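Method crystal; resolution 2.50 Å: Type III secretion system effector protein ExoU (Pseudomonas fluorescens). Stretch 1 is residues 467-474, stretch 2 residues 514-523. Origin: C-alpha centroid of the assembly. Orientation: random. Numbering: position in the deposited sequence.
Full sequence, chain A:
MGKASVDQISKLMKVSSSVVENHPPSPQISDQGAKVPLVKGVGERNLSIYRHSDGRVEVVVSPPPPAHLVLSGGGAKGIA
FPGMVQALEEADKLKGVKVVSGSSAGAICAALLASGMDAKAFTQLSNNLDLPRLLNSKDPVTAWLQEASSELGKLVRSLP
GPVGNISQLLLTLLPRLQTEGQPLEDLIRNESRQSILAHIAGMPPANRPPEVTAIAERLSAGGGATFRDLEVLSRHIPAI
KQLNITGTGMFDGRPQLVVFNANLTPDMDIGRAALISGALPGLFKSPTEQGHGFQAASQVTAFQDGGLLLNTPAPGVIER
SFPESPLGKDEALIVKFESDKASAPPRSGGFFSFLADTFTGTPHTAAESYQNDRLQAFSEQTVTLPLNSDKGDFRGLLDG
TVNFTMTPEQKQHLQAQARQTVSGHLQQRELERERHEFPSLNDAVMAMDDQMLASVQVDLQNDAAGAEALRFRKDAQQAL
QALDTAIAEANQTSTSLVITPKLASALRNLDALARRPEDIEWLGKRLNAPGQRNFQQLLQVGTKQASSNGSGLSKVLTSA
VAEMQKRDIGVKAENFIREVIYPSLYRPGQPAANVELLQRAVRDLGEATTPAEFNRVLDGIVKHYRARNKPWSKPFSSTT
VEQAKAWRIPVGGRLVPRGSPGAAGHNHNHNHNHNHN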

# COMPACT_ATOMS: atom_id res chain seq x y z
N ALA A 467 46.03 -22.19 -2.59
CA ALA A 467 45.19 -23.36 -2.38
C ALA A 467 44.54 -23.39 -0.98
O ALA A 467 43.39 -23.78 -0.84
CB ALA A 467 45.99 -24.64 -2.64
N GLU A 468 45.29 -22.99 0.03
CA GLU A 468 44.77 -22.89 1.40
C GLU A 468 43.67 -21.85 1.44
O GLU A 468 42.65 -22.08 2.08
CB GLU A 468 45.90 -22.51 2.40
CG GLU A 468 45.49 -22.39 3.88
CD GLU A 468 44.87 -21.02 4.29
OE1 GLU A 468 45.17 -19.92 3.71
OE2 GLU A 468 44.06 -21.05 5.24
N ALA A 469 43.88 -20.71 0.77
CA ALA A 469 42.84 -19.67 0.70
C ALA A 469 41.60 -20.16 -0.06
O ALA A 469 40.47 -19.93 0.41
CB ALA A 469 43.39 -18.41 0.04
N LEU A 470 41.76 -20.79 -1.22
CA LEU A 470 40.59 -21.38 -1.92
C LEU A 470 39.87 -22.42 -1.06
O LEU A 470 38.65 -22.52 -1.08
CB LEU A 470 40.98 -22.00 -3.28
CG LEU A 470 41.44 -21.01 -4.36
CD1 LEU A 470 42.14 -21.69 -5.50
CD2 LEU A 470 40.32 -20.14 -4.90
N ARG A 471 40.62 -23.21 -0.31
CA ARG A 471 40.00 -24.22 0.52
C ARG A 471 39.11 -23.56 1.54
O ARG A 471 38.00 -24.02 1.75
CB ARG A 471 41.06 -25.09 1.21
CG ARG A 471 40.55 -26.37 1.81
CD ARG A 471 40.06 -27.35 0.77
NE ARG A 471 40.08 -28.77 1.24
CZ ARG A 471 39.08 -29.37 1.90
NH1 ARG A 471 37.95 -28.74 2.18
NH2 ARG A 471 39.22 -30.62 2.28
N PHE A 472 39.58 -22.51 2.20
CA PHE A 472 38.74 -21.86 3.20
C PHE A 472 37.47 -21.37 2.57
O PHE A 472 36.40 -21.47 3.17
CB PHE A 472 39.45 -20.67 3.87
CG PHE A 472 38.52 -19.82 4.70
CD1 PHE A 472 38.24 -20.16 5.99
CD2 PHE A 472 37.88 -18.71 4.13
CE1 PHE A 472 37.37 -19.39 6.74
CE2 PHE A 472 36.99 -17.95 4.87
CZ PHE A 472 36.75 -18.27 6.19
N ARG A 473 37.57 -20.84 1.36
CA ARG A 473 36.36 -20.34 0.69
C ARG A 473 35.42 -21.45 0.31
O ARG A 473 34.21 -21.28 0.44
CB ARG A 473 36.67 -19.48 -0.53
CG ARG A 473 37.18 -18.09 -0.14
CD ARG A 473 36.08 -17.19 0.37
NE ARG A 473 35.22 -16.73 -0.74
CZ ARG A 473 35.47 -15.67 -1.50
NH1 ARG A 473 36.53 -14.95 -1.29
NH2 ARG A 473 34.66 -15.37 -2.49
N LYS A 474 35.94 -22.62 -0.11
CA LYS A 474 35.05 -23.72 -0.43
C LYS A 474 34.35 -24.17 0.85
O LYS A 474 33.13 -24.35 0.87
CB LYS A 474 35.78 -24.91 -1.05
CG LYS A 474 34.86 -25.75 -1.90
CD LYS A 474 35.36 -27.14 -2.27
CE LYS A 474 34.30 -27.81 -3.16
NZ LYS A 474 34.51 -29.24 -3.50
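Stretch 2 (514-523) ARRPEDIEWL

Stretch 2 meets stretch 1 mainly through side chains, in a small contact burying 363 Å² over both sides and built around Phe472, whose ring carries a flat arginine and turns an edge to a tryptophan. Stretch 1 is helical throughout; stretch 2 enters as a loop at Ala514 to Arg516, with Arg516 extended, and leads into a helix that runs on past Leu523. The two helices run in broadly the same direction, crossing at -42°, but their axes come no nearer than 13.4 Å, and long side chains span the gap.

Arg515 makes the largest contribution from stretch 2. Its guanidinium stacks on the Phe472 ring, centres 3.8 Å apart and planes only 5° from parallel, a cation-pi arrangement that leaves its edges free for acids. Arg515 NH1 donates to Glu468 OE2 at 2.8 Å, a salt bridge one helical turn before Phe472. Within stretch 2, Arg515 NE bridges to Asp519 OD2 at 2.8 Å, and Arg515 N donates to the same oxygen, also at 2.8 Å, so the arginine is held at both backbone and head.

One turn along the second helix, Trp522 offers its face to the edge of Phe472 in an offset edge-to-face pair, planes at 63°, with Phe472 CE2 4.1 Å from Trp522 CZ3. Arg473 CD packs 3.6 Å from Trp522 CH2. The oxygen of water 1 lies 3.1 Å from Glu468 OE1, to which it donates, and 2.9 Å from Arg516 NH1, from which it accepts.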

# COMPACT_ATOMS: atom_id res chain seq x y z
N ALA A 514 36.30 -20.37 11.31
CA ALA A 514 37.28 -19.29 11.51
C ALA A 514 38.70 -19.71 11.91
O ALA A 514 38.89 -20.52 12.80
CB ALA A 514 36.74 -18.29 12.54
N ARG A 515 39.69 -19.17 11.20
CA ARG A 515 41.10 -19.42 11.50
C ARG A 515 41.68 -18.29 12.37
O ARG A 515 42.71 -18.45 12.99
CB ARG A 515 41.89 -19.47 10.19
CG ARG A 515 41.38 -20.49 9.17
CD ARG A 515 41.85 -20.15 7.75
NE ARG A 515 41.17 -18.93 7.25
CZ ARG A 515 41.36 -18.38 6.04
NH1 ARG A 515 42.22 -18.88 5.15
NH2 ARG A 515 40.67 -17.28 5.73
N ARG A 516 40.96 -17.17 12.42
CA ARG A 516 41.41 -15.97 13.08
C ARG A 516 40.20 -15.07 13.21
O ARG A 516 39.16 -15.37 12.64
CB ARG A 516 42.53 -15.29 12.28
CG ARG A 516 42.25 -15.18 10.77
CD ARG A 516 43.39 -14.56 9.95
NE ARG A 516 44.53 -15.45 9.75
CZ ARG A 516 44.68 -16.34 8.74
NH1 ARG A 516 43.75 -16.52 7.79
NH2 ARG A 516 45.78 -17.08 8.67
N PRO A 517 40.30 -13.96 13.97
CA PRO A 517 39.15 -13.08 14.21
C PRO A 517 38.58 -12.42 12.96
O PRO A 517 37.39 -12.19 12.90
CB PRO A 517 39.72 -12.03 15.17
CG PRO A 517 40.86 -12.71 15.87
CD PRO A 517 41.47 -13.56 14.78
N GLU A 518 39.42 -12.10 11.99
CA GLU A 518 38.93 -11.53 10.72
C GLU A 518 37.88 -12.44 10.06
O GLU A 518 36.95 -11.95 9.42
CB GLU A 518 40.06 -11.39 9.67
CG GLU A 518 41.18 -10.37 9.87
CD GLU A 518 42.48 -10.78 9.11
OE1 GLU A 518 42.37 -11.55 8.11
OE2 GLU A 518 43.61 -10.34 9.49
N ASP A 519 38.06 -13.76 10.15
CA ASP A 519 37.15 -14.72 9.49
C ASP A 519 35.77 -14.65 10.08
O ASP A 519 34.78 -14.86 9.36
CB ASP A 519 37.65 -16.15 9.64
CG ASP A 519 38.82 -16.44 8.79
OD1 ASP A 519 39.13 -15.57 7.98
OD2 ASP A 519 39.46 -17.52 8.94
N ILE A 520 35.71 -14.39 11.40
CA ILE A 520 34.43 -14.28 12.08
C ILE A 520 33.70 -13.04 11.48
O ILE A 520 32.55 -13.16 11.00
CB ILE A 520 34.63 -14.06 13.60
CG1 ILE A 520 35.39 -15.20 14.28
CG2 ILE A 520 33.28 -13.87 14.30
CD1 ILE A 520 34.60 -16.50 14.39
N GLU A 521 34.37 -11.89 11.44
CA GLU A 521 33.76 -10.67 10.89
C GLU A 521 33.32 -10.92 9.46
O GLU A 521 32.28 -10.42 9.02
CB GLU A 521 34.73 -9.48 10.79
CG GLU A 521 35.59 -9.09 11.96
CD GLU A 521 36.51 -7.90 11.56
OE1 GLU A 521 37.75 -8.10 11.38
OE2 GLU A 521 35.97 -6.77 11.34
N TRP A 522 34.17 -11.59 8.72
CA TRP A 522 33.89 -11.83 7.31
C TRP A 522 32.62 -12.66 7.09
O TRP A 522 31.72 -12.26 6.32
CB TRP A 522 35.09 -12.46 6.68
CG TRP A 522 35.00 -12.62 5.22
CD1 TRP A 522 35.53 -11.79 4.28
CD2 TRP A 522 34.50 -13.75 4.50
NE1 TRP A 522 35.34 -12.30 3.02
CE2 TRP A 522 34.70 -13.51 3.14
CE3 TRP A 522 33.93 -14.98 4.89
CZ2 TRP A 522 34.34 -14.41 2.19
CZ3 TRP A 522 33.53 -15.88 3.90
CH2 TRP A 522 33.74 -15.59 2.60
N LEU A 523 32.50 -13.76 7.81
CA LEU A 523 31.34 -14.61 7.69
C LEU A 523 30.13 -13.85 8.11
O LEU A 523 29.04 -14.06 7.57
CB LEU A 523 31.48 -15.84 8.59
CG LEU A 523 32.61 -16.77 8.13
CD1 LEU A 523 33.08 -17.56 9.29
CD2 LEU A 523 32.13 -17.65 6.97
O HOH W 1 45.50 -17.55 5.68